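Local coordinates for GXWXG domain-containing protein (Thermomonospora curvata, PDB 4MVE) that is of unknown function but combines GXWXG and DUF4334 family sequences in one antiparallel beta-sheet fold, at residues 38-43 and 67-72; 73-78 and 109-114. All blocks are in the same frame, centred on the assembly; numbering follows the deposited sequence.

Contact 1: 38-43 and 67-72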
ATOM      1  N   ASP A  38       6.287   4.350 -12.849  1.00 34.33           N
ATOM      2  CA  ASP A  38       7.541   3.565 -12.866  1.00 34.85           C
ATOM      3  C   ASP A  38       8.299   3.579 -11.510  1.00 37.81           C
ATOM      4  O   ASP A  38       9.010   2.618 -11.203  1.00 37.34           O
ATOM      5  CB  ASP A  38       8.445   3.954 -14.043  1.00 39.49           C
ATOM      6  CG  ASP A  38       7.955   3.414 -15.403  1.00 53.09           C
ATOM      7  OD1 ASP A  38       6.813   2.846 -15.464  1.00 50.22           O
ATOM      8  OD2 ASP A  38       8.682   3.587 -16.406  1.00 64.22           O
ATOM      9  N   PHE A  39       8.024   4.569 -10.636  1.00 35.82           N
ATOM     10  CA  PHE A  39       8.620   4.660  -9.293  1.00 35.81           C
ATOM     11  C   PHE A  39       8.237   3.433  -8.440  1.00 36.82           C
ATOM     12  O   PHE A  39       8.984   3.045  -7.538  1.00 38.22           O
ATOM     13  CB  PHE A  39       8.121   5.945  -8.604  1.00 37.60           C
ATOM     14  CG  PHE A  39       8.580   6.173  -7.176  1.00 38.60           C
ATOM     15  CD1 PHE A  39       9.710   6.940  -6.906  1.00 42.51           C
ATOM     16  CD2 PHE A  39       7.828   5.701  -6.101  1.00 37.06           C
ATOM     17  CE1 PHE A  39      10.119   7.163  -5.582  1.00 43.52           C
ATOM     18  CE2 PHE A  39       8.229   5.938  -4.789  1.00 39.08           C
ATOM     19  CZ  PHE A  39       9.370   6.663  -4.533  1.00 38.70           C
HETATM   20  N   MSE A  40       7.055   2.855  -8.707  1.00 29.09           N
HETATM   21  CA  MSE A  40       6.559   1.714  -7.971  1.00 27.63           C
HETATM   22  C   MSE A  40       7.165   0.390  -8.413  1.00 33.22           C
HETATM   23  O   MSE A  40       6.983  -0.593  -7.691  1.00 32.87           O
HETATM   24  CB  MSE A  40       5.019   1.617  -8.080  1.00 28.22           C
HETATM   25  CG  MSE A  40       4.272   2.818  -7.505  1.00 31.82           C
HETATM   26 SE   MSE A  40       4.715   3.223  -5.651  0.96 35.25          SE
HETATM   27  CE  MSE A  40       4.463   1.396  -4.775  1.00 30.72           C
ATOM     28  N   LEU A  41       7.843   0.327  -9.598  1.00 31.81           N
ATOM     29  CA  LEU A  41       8.364  -0.935 -10.115  1.00 33.37           C
ATOM     30  C   LEU A  41       9.391  -1.586  -9.125  1.00 39.70           C
ATOM     31  O   LEU A  41      10.312  -0.927  -8.645  1.00 40.04           O
ATOM     32  CB  LEU A  41       8.919  -0.793 -11.541  1.00 35.56           C
ATOM     33  CG  LEU A  41       7.889  -0.293 -12.612  1.00 41.11           C
ATOM     34  CD1 LEU A  41       8.513  -0.184 -13.985  1.00 43.48           C
ATOM     35  CD2 LEU A  41       6.704  -1.197 -12.711  1.00 44.35           C
ATOM     36  N   GLY A  42       9.125  -2.839  -8.765  1.00 36.35           N
ATOM     37  CA  GLY A  42       9.943  -3.605  -7.828  1.00 36.61           C
ATOM     38  C   GLY A  42       9.137  -4.321  -6.767  1.00 38.07           C
ATOM     39  O   GLY A  42       7.899  -4.289  -6.786  1.00 37.53           O
ATOM     40  N   THR A  43       9.837  -4.969  -5.832  1.00 34.80           N
ATOM     41  CA  THR A  43       9.222  -5.695  -4.730  1.00 34.38           C
ATOM     42  C   THR A  43       9.241  -4.812  -3.492  1.00 37.97           C
ATOM     43  O   THR A  43      10.253  -4.147  -3.212  1.00 37.65           O
ATOM     44  CB  THR A  43       9.913  -7.051  -4.524  1.00 39.55           C
ATOM     45  OG1 THR A  43       9.730  -7.802  -5.719  1.00 35.93           O
ATOM     46  CG2 THR A  43       9.327  -7.853  -3.350  1.00 34.73           C
ATOM     47  N   LYS A  67       4.029  -6.627  -1.879  1.00 30.16           N
ATOM     48  CA  LYS A  67       3.601  -6.527  -3.305  1.00 29.25           C
ATOM     49  C   LYS A  67       4.770  -6.528  -4.255  1.00 35.86           C
ATOM     50  O   LYS A  67       5.880  -6.132  -3.861  1.00 36.06           O
ATOM     51  CB  LYS A  67       2.793  -5.225  -3.542  1.00 25.67           C
ATOM     52  CG  LYS A  67       1.618  -4.988  -2.596  1.00 26.14           C
ATOM     53  CD  LYS A  67       0.884  -3.669  -2.896  1.00 31.91           C
ATOM     54  CE  LYS A  67      -0.285  -3.457  -1.984  1.00 32.04           C
ATOM     55  NZ  LYS A  67      -1.366  -4.435  -2.273  1.00 40.39           N
ATOM     56  N   ARG A  68       4.533  -6.998  -5.502  1.00 32.14           N
ATOM     57  CA  ARG A  68       5.540  -6.981  -6.580  1.00 31.91           C
ATOM     58  C   ARG A  68       4.946  -6.267  -7.795  1.00 35.63           C
ATOM     59  O   ARG A  68       3.915  -6.701  -8.305  1.00 35.80           O
ATOM     60  CB  ARG A  68       6.043  -8.381  -6.978  1.00 31.52           C
ATOM     61  CG  ARG A  68       7.250  -8.294  -7.980  1.00 36.14           C
ATOM     62  CD  ARG A  68       8.151  -9.530  -8.056  1.00 45.83           C
ATOM     63  NE  ARG A  68       7.468 -10.678  -8.664  1.00 61.16           N
ATOM     64  CZ  ARG A  68       7.795 -11.237  -9.831  1.00 71.16           C
ATOM     65  NH1 ARG A  68       7.097 -12.260 -10.300  1.00 56.40           N
ATOM     66  NH2 ARG A  68       8.797 -10.749 -10.554  1.00 52.54           N
ATOM     67  N   PHE A  69       5.535  -5.124  -8.201  1.00 31.37           N
ATOM     68  CA  PHE A  69       5.077  -4.395  -9.386  1.00 31.71           C
ATOM     69  C   PHE A  69       6.013  -4.796 -10.564  1.00 37.51           C
ATOM     70  O   PHE A  69       7.158  -4.338 -10.589  1.00 38.83           O
ATOM     71  CB  PHE A  69       5.062  -2.871  -9.110  1.00 32.93           C
ATOM     72  CG  PHE A  69       4.275  -2.484  -7.868  1.00 33.10           C
ATOM     73  CD1 PHE A  69       2.946  -2.054  -7.968  1.00 34.71           C
ATOM     74  CD2 PHE A  69       4.864  -2.533  -6.602  1.00 31.45           C
ATOM     75  CE1 PHE A  69       2.213  -1.725  -6.819  1.00 33.92           C
ATOM     76  CE2 PHE A  69       4.131  -2.205  -5.458  1.00 32.35           C
ATOM     77  CZ  PHE A  69       2.809  -1.819  -5.573  1.00 31.66           C
ATOM     78  N   ILE A  70       5.574  -5.700 -11.476  1.00 35.15           N
ATOM     79  CA  ILE A  70       6.455  -6.151 -12.591  1.00 38.44           C
ATOM     80  C   ILE A  70       6.571  -5.031 -13.616  1.00 44.66           C
ATOM     81  O   ILE A  70       7.673  -4.604 -13.948  1.00 46.69           O
ATOM     82  CB  ILE A  70       6.085  -7.502 -13.314  1.00 44.02           C
ATOM     83  CG1 ILE A  70       5.368  -8.609 -12.455  1.00 45.32           C
ATOM     84  CG2 ILE A  70       7.192  -8.039 -14.206  1.00 47.02           C
ATOM     85  CD1 ILE A  70       5.960  -9.057 -11.286  1.00 52.98           C
ATOM     86  N   ASP A  71       5.427  -4.603 -14.143  1.00 40.29           N
ATOM     87  CA  ASP A  71       5.273  -3.531 -15.116  1.00 40.95           C
ATOM     88  C   ASP A  71       3.903  -2.874 -14.832  1.00 42.38           C
ATOM     89  O   ASP A  71       3.165  -3.344 -13.943  1.00 36.33           O
ATOM     90  CB  ASP A  71       5.409  -4.051 -16.566  1.00 45.05           C
ATOM     91  CG  ASP A  71       4.494  -5.214 -16.960  1.00 57.32           C
ATOM     92  OD1 ASP A  71       3.252  -5.084 -16.802  1.00 57.72           O
ATOM     93  OD2 ASP A  71       5.007  -6.204 -17.536  1.00 62.61           O
ATOM     94  N   ARG A  72       3.578  -1.800 -15.573  1.00 39.43           N
ATOM     95  CA  ARG A  72       2.323  -1.035 -15.451  1.00 38.92           C
ATOM     96  C   ARG A  72       1.072  -1.938 -15.530  1.00 39.82           C
ATOM     97  O   ARG A  72       0.015  -1.582 -15.007  1.00 37.58           O
ATOM     98  CB  ARG A  72       2.298   0.006 -16.598  1.00 43.25           C
ATOM     99  CG  ARG A  72       1.130   0.985 -16.640  1.00 56.69           C
ATOM    100  CD  ARG A  72       1.251   1.855 -17.884  1.00 66.28           C
ATOM    101  NE  ARG A  72       0.051   2.659 -18.135  1.00 70.60           N
ATOM    102  CZ  ARG A  72      -0.911   2.327 -18.995  1.00 80.15           C
ATOM    103  NH1 ARG A  72      -1.949   3.133 -19.181  1.00 69.63           N
ATOM    104  NH2 ARG A  72      -0.838   1.190 -19.681  1.00 60.05           N
TER
HETATM  105  O   HOH W   1       5.655   0.167 -16.916  1.00 51.76           O
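Phe69 lies beside the selenomethionine Met40, the two side chains pointing the same way. CB of Met40 sits over one face of the ring, offset toward the rim, in a CH-pi contact 4.3 Å from the ring centroid. The Met40 chain bends at chi2 and chi3 (-55° and -51°), and its CE ends 3.7 Å from both CE2 and CZ of Phe69. Met40 O lies 3.1 Å from Phe69 CD2 and accepts a hydrogen bond from Trp44 NE1. At the edge of the ring, near its plane, is Gly42 O. That oxygen accepts a hydrogen bond from Phe69 N at 2.9 Å, and Gly42 N donates to Phe69 O at 3.1 Å. Gly42 and Phe69 are thus an antiparallel hydrogen-bonded pair joining strands 42-48 and 64-71. Leu41 brings CD2 to 3.6 Å from Asp71 CA, near the classic beta bulge that Ile70 and Asp71 form opposite His74. On the other face Thr43 meets Arg68. With OG1 anti to the carbonyl carbon (chi1 -62°), OG1 of Thr43 lies 3.3 Å from Arg68 CD. The guanidinium pairs with Glu76, and Ile70 CD1 lies over its centre. An alanine in place of Phe69 would probably leave CB and CE of Met40 without the ring they pack on. The Met40 and Phe69 side chains make a buried apolar patch. Lys67, also buried, has its NZ bonded to Pro77 O, whereas Arg68 is exposed.

Contact 2: 73-78 and 109-114; sequences DHVEPL and AAMIYD
The ring of Tyr113 meets Pro77 at an oblique angle. CG of the proline lies 3.7 Å from CE2 of Tyr113, and Pro77 CB is as near to the same ring atom. The hydroxyl end reaches Leu78, whose side chain crosses that of Tyr113 at about a right angle, with CD2 3.7 Å from Tyr113 OH. Met111, a selenomethionine, touches both Val75 and Pro77. Its CG is anti to the backbone N (chi1 -162°), and the chain stays extended until it bends at chi3 (69°). SE lies 3.5 Å from Val75 CG1, and CE lies 3.7 Å from Pro77 CB. Pro77 CB therefore touches both Met111 and Tyr113. CG1, the Val75 branch anti to the backbone N, is the one that touches Met111. The axes of strands 74-78 and 109-113 come within 8.9 Å and are turned by 77°. The strands meet through side chains and share no backbone hydrogen bond. Phe122 and Ala96 also touch Met111, and Ile118 touches Tyr113. All five touching residues are buried, so this is core packing between a strand of the GXWXG range and one of the DUF4334 range. Its chemistry is almost wholly apolar, and cohesion here rests on the fit of side chains rather than on directed bonds.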
ATOM      1  N   ASP A  73       1.192  -3.092 -16.196  1.00 30.42           N
ATOM      2  CA  ASP A  73       0.064  -3.960 -16.434  1.00 30.26           C
ATOM      3  C   ASP A  73       0.103  -5.223 -15.626  1.00 35.70           C
ATOM      4  O   ASP A  73      -0.887  -5.959 -15.629  1.00 35.60           O
ATOM      5  CB  ASP A  73      -0.013  -4.294 -17.915  1.00 34.24           C
ATOM      6  CG  ASP A  73      -0.554  -3.137 -18.743  1.00 54.17           C
ATOM      7  OD1 ASP A  73      -1.592  -2.533 -18.330  1.00 53.19           O
ATOM      8  OD2 ASP A  73       0.037  -2.845 -19.808  1.00 65.21           O
ATOM      9  N   HIS A  74       1.212  -5.497 -14.930  1.00 32.89           N
ATOM     10  CA  HIS A  74       1.330  -6.758 -14.195  1.00 34.03           C
ATOM     11  C   HIS A  74       1.902  -6.554 -12.793  1.00 36.31           C
ATOM     12  O   HIS A  74       3.101  -6.359 -12.616  1.00 36.78           O
ATOM     13  CB  HIS A  74       2.172  -7.758 -15.008  1.00 38.48           C
ATOM     14  CG  HIS A  74       1.606  -8.062 -16.369  1.00 45.01           C
ATOM     15  ND1 HIS A  74       2.172  -7.533 -17.527  1.00 49.01           N
ATOM     16  CD2 HIS A  74       0.555  -8.841 -16.721  1.00 48.25           C
ATOM     17  CE1 HIS A  74       1.477  -8.037 -18.532  1.00 49.48           C
ATOM     18  NE2 HIS A  74       0.481  -8.810 -18.099  1.00 49.70           N
ATOM     19  N   VAL A  75       1.011  -6.613 -11.794  1.00 31.91           N
ATOM     20  CA  VAL A  75       1.291  -6.443 -10.371  1.00 30.04           C
ATOM     21  C   VAL A  75       0.804  -7.663  -9.566  1.00 33.60           C
ATOM     22  O   VAL A  75      -0.333  -8.115  -9.747  1.00 34.12           O
ATOM     23  CB  VAL A  75       0.592  -5.144  -9.862  1.00 32.00           C
ATOM     24  CG1 VAL A  75       0.842  -4.904  -8.368  1.00 30.84           C
ATOM     25  CG2 VAL A  75       1.035  -3.919 -10.674  1.00 31.91           C
ATOM     26  N   GLU A  76       1.624  -8.131  -8.623  1.00 29.34           N
ATOM     27  CA  GLU A  76       1.216  -9.165  -7.676  1.00 29.84           C
ATOM     28  C   GLU A  76       0.830  -8.425  -6.404  1.00 35.83           C
ATOM     29  O   GLU A  76       1.699  -7.899  -5.721  1.00 37.92           O
ATOM     30  CB  GLU A  76       2.300 -10.238  -7.464  1.00 32.20           C
ATOM     31  CG  GLU A  76       2.700 -10.915  -8.776  1.00 36.21           C
ATOM     32  CD  GLU A  76       3.980 -11.726  -8.700  1.00 58.00           C
ATOM     33  OE1 GLU A  76       4.843 -11.385  -7.861  1.00 44.04           O
ATOM     34  OE2 GLU A  76       4.142 -12.673  -9.503  1.00 61.01           O
ATOM     35  N   PRO A  77      -0.482  -8.268  -6.113  1.00 31.88           N
ATOM     36  CA  PRO A  77      -0.871  -7.452  -4.952  1.00 29.22           C
ATOM     37  C   PRO A  77      -0.709  -8.116  -3.594  1.00 29.58           C
ATOM     38  O   PRO A  77      -0.645  -7.408  -2.579  1.00 27.11           O
ATOM     39  CB  PRO A  77      -2.349  -7.150  -5.213  1.00 29.88           C
ATOM     40  CG  PRO A  77      -2.830  -8.291  -6.045  1.00 35.12           C
ATOM     41  CD  PRO A  77      -1.659  -8.782  -6.853  1.00 32.13           C
ATOM     42  N   LEU A  78      -0.695  -9.448  -3.547  1.00 27.25           N
ATOM     43  CA  LEU A  78      -0.681 -10.157  -2.256  1.00 27.07           C
ATOM     44  C   LEU A  78       0.385 -11.195  -2.134  1.00 31.11           C
ATOM     45  O   LEU A  78       0.096 -12.397  -2.147  1.00 30.24           O
ATOM     46  CB  LEU A  78      -2.051 -10.817  -1.989  1.00 27.38           C
ATOM     47  CG  LEU A  78      -3.260  -9.862  -2.006  1.00 29.69           C
ATOM     48  CD1 LEU A  78      -4.539 -10.650  -2.091  1.00 30.93           C
ATOM     49  CD2 LEU A  78      -3.274  -8.969  -0.735  1.00 29.69           C
ATOM     50  N   ALA A 109       0.275   7.575  -8.932  1.00 29.76           N
ATOM     51  CA  ALA A 109       0.227   6.158  -9.248  1.00 28.20           C
ATOM     52  C   ALA A 109      -0.696   5.457  -8.248  1.00 30.46           C
ATOM     53  O   ALA A 109      -0.695   5.740  -7.039  1.00 29.04           O
ATOM     54  CB  ALA A 109       1.620   5.545  -9.199  1.00 29.63           C
ATOM     55  N   ALA A 110      -1.517   4.576  -8.777  1.00 27.21           N
ATOM     56  CA  ALA A 110      -2.457   3.819  -7.987  1.00 25.70           C
ATOM     57  C   ALA A 110      -2.477   2.377  -8.438  1.00 28.13           C
ATOM     58  O   ALA A 110      -2.405   2.137  -9.630  1.00 26.06           O
ATOM     59  CB  ALA A 110      -3.850   4.435  -8.122  1.00 25.54           C
HETATM   60  N   MSE A 111      -2.542   1.404  -7.499  1.00 24.83           N
HETATM   61  CA  MSE A 111      -2.711   0.013  -7.927  1.00 24.44           C
HETATM   62  C   MSE A 111      -4.196  -0.304  -8.036  1.00 30.00           C
HETATM   63  O   MSE A 111      -4.947  -0.016  -7.124  1.00 29.42           O
HETATM   64  CB  MSE A 111      -2.029  -0.946  -6.963  1.00 26.10           C
HETATM   65  CG  MSE A 111      -1.791  -2.312  -7.556  1.00 30.55           C
HETATM   66 SE   MSE A 111      -1.478  -3.577  -6.089  0.91 35.09          SE
HETATM   67  CE  MSE A 111      -3.239  -3.608  -5.319  1.00 32.09           C
ATOM     68  N   ILE A 112      -4.641  -0.870  -9.153  1.00 28.55           N
ATOM     69  CA  ILE A 112      -6.065  -1.228  -9.308  1.00 26.36           C
ATOM     70  C   ILE A 112      -6.175  -2.757  -9.353  1.00 28.61           C
ATOM     71  O   ILE A 112      -5.549  -3.351 -10.204  1.00 27.88           O
ATOM     72  CB  ILE A 112      -6.648  -0.585 -10.601  1.00 28.27           C
ATOM     73  CG1 ILE A 112      -6.438   0.956 -10.611  1.00 26.74           C
ATOM     74  CG2 ILE A 112      -8.143  -1.011 -10.835  1.00 27.90           C
ATOM     75  CD1 ILE A 112      -7.014   1.732 -11.766  1.00 34.32           C
ATOM     76  N   TYR A 113      -6.997  -3.387  -8.502  1.00 25.81           N
ATOM     77  CA  TYR A 113      -7.169  -4.851  -8.608  1.00 25.12           C
ATOM     78  C   TYR A 113      -7.902  -5.162  -9.892  1.00 25.86           C
ATOM     79  O   TYR A 113      -8.808  -4.399 -10.294  1.00 24.33           O
ATOM     80  CB  TYR A 113      -7.951  -5.422  -7.416  1.00 25.89           C
ATOM     81  CG  TYR A 113      -7.126  -5.611  -6.156  1.00 26.33           C
ATOM     82  CD1 TYR A 113      -6.756  -4.526  -5.370  1.00 26.12           C
ATOM     83  CD2 TYR A 113      -6.738  -6.882  -5.740  1.00 29.44           C
ATOM     84  CE1 TYR A 113      -6.027  -4.702  -4.176  1.00 27.99           C
ATOM     85  CE2 TYR A 113      -6.008  -7.071  -4.561  1.00 30.64           C
ATOM     86  CZ  TYR A 113      -5.633  -5.979  -3.793  1.00 35.28           C
ATOM     87  OH  TYR A 113      -4.938  -6.210  -2.618  1.00 29.90           O
ATOM     88  N   ASP A 114      -7.527  -6.265 -10.528  1.00 20.23           N
ATOM     89  CA  ASP A 114      -8.194  -6.704 -11.751  1.00 21.63           C
ATOM     90  C   ASP A 114      -9.595  -7.186 -11.486  1.00 30.52           C
ATOM     91  O   ASP A 114     -10.463  -7.034 -12.353  1.00 31.28           O
ATOM     92  CB  ASP A 114      -7.414  -7.872 -12.407  1.00 23.13           C
ATOM     93  CG  ASP A 114      -6.058  -7.472 -12.939  1.00 35.22           C
ATOM     94  OD1 ASP A 114      -5.754  -6.244 -12.945  1.00 34.19           O
ATOM     95  OD2 ASP A 114      -5.319  -8.367 -13.400  1.00 42.15           O
TER

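Contact 1 and contact 2 follow one another along the chain, and their centres are about 9 Å apart. Strands 64-71 and 74-81 are antiparallel neighbours in the sheet and carry one segment of each contact. Between them Arg68 NE forms a salt bridge with Glu76 OE1 at 2.8 Å. Lys67 NZ lies 3.1 Å from Pro77 O in a probable hydrogen bond. Phe69 CD1 meets Val75 CG1 at 3.6 Å, so the apolar side chains of contact 1 run on into the core of contact 2. Met111 touches both Lys67 and Phe69, which joins the two further. The function is unknown, so neither contact can be tied to an active site.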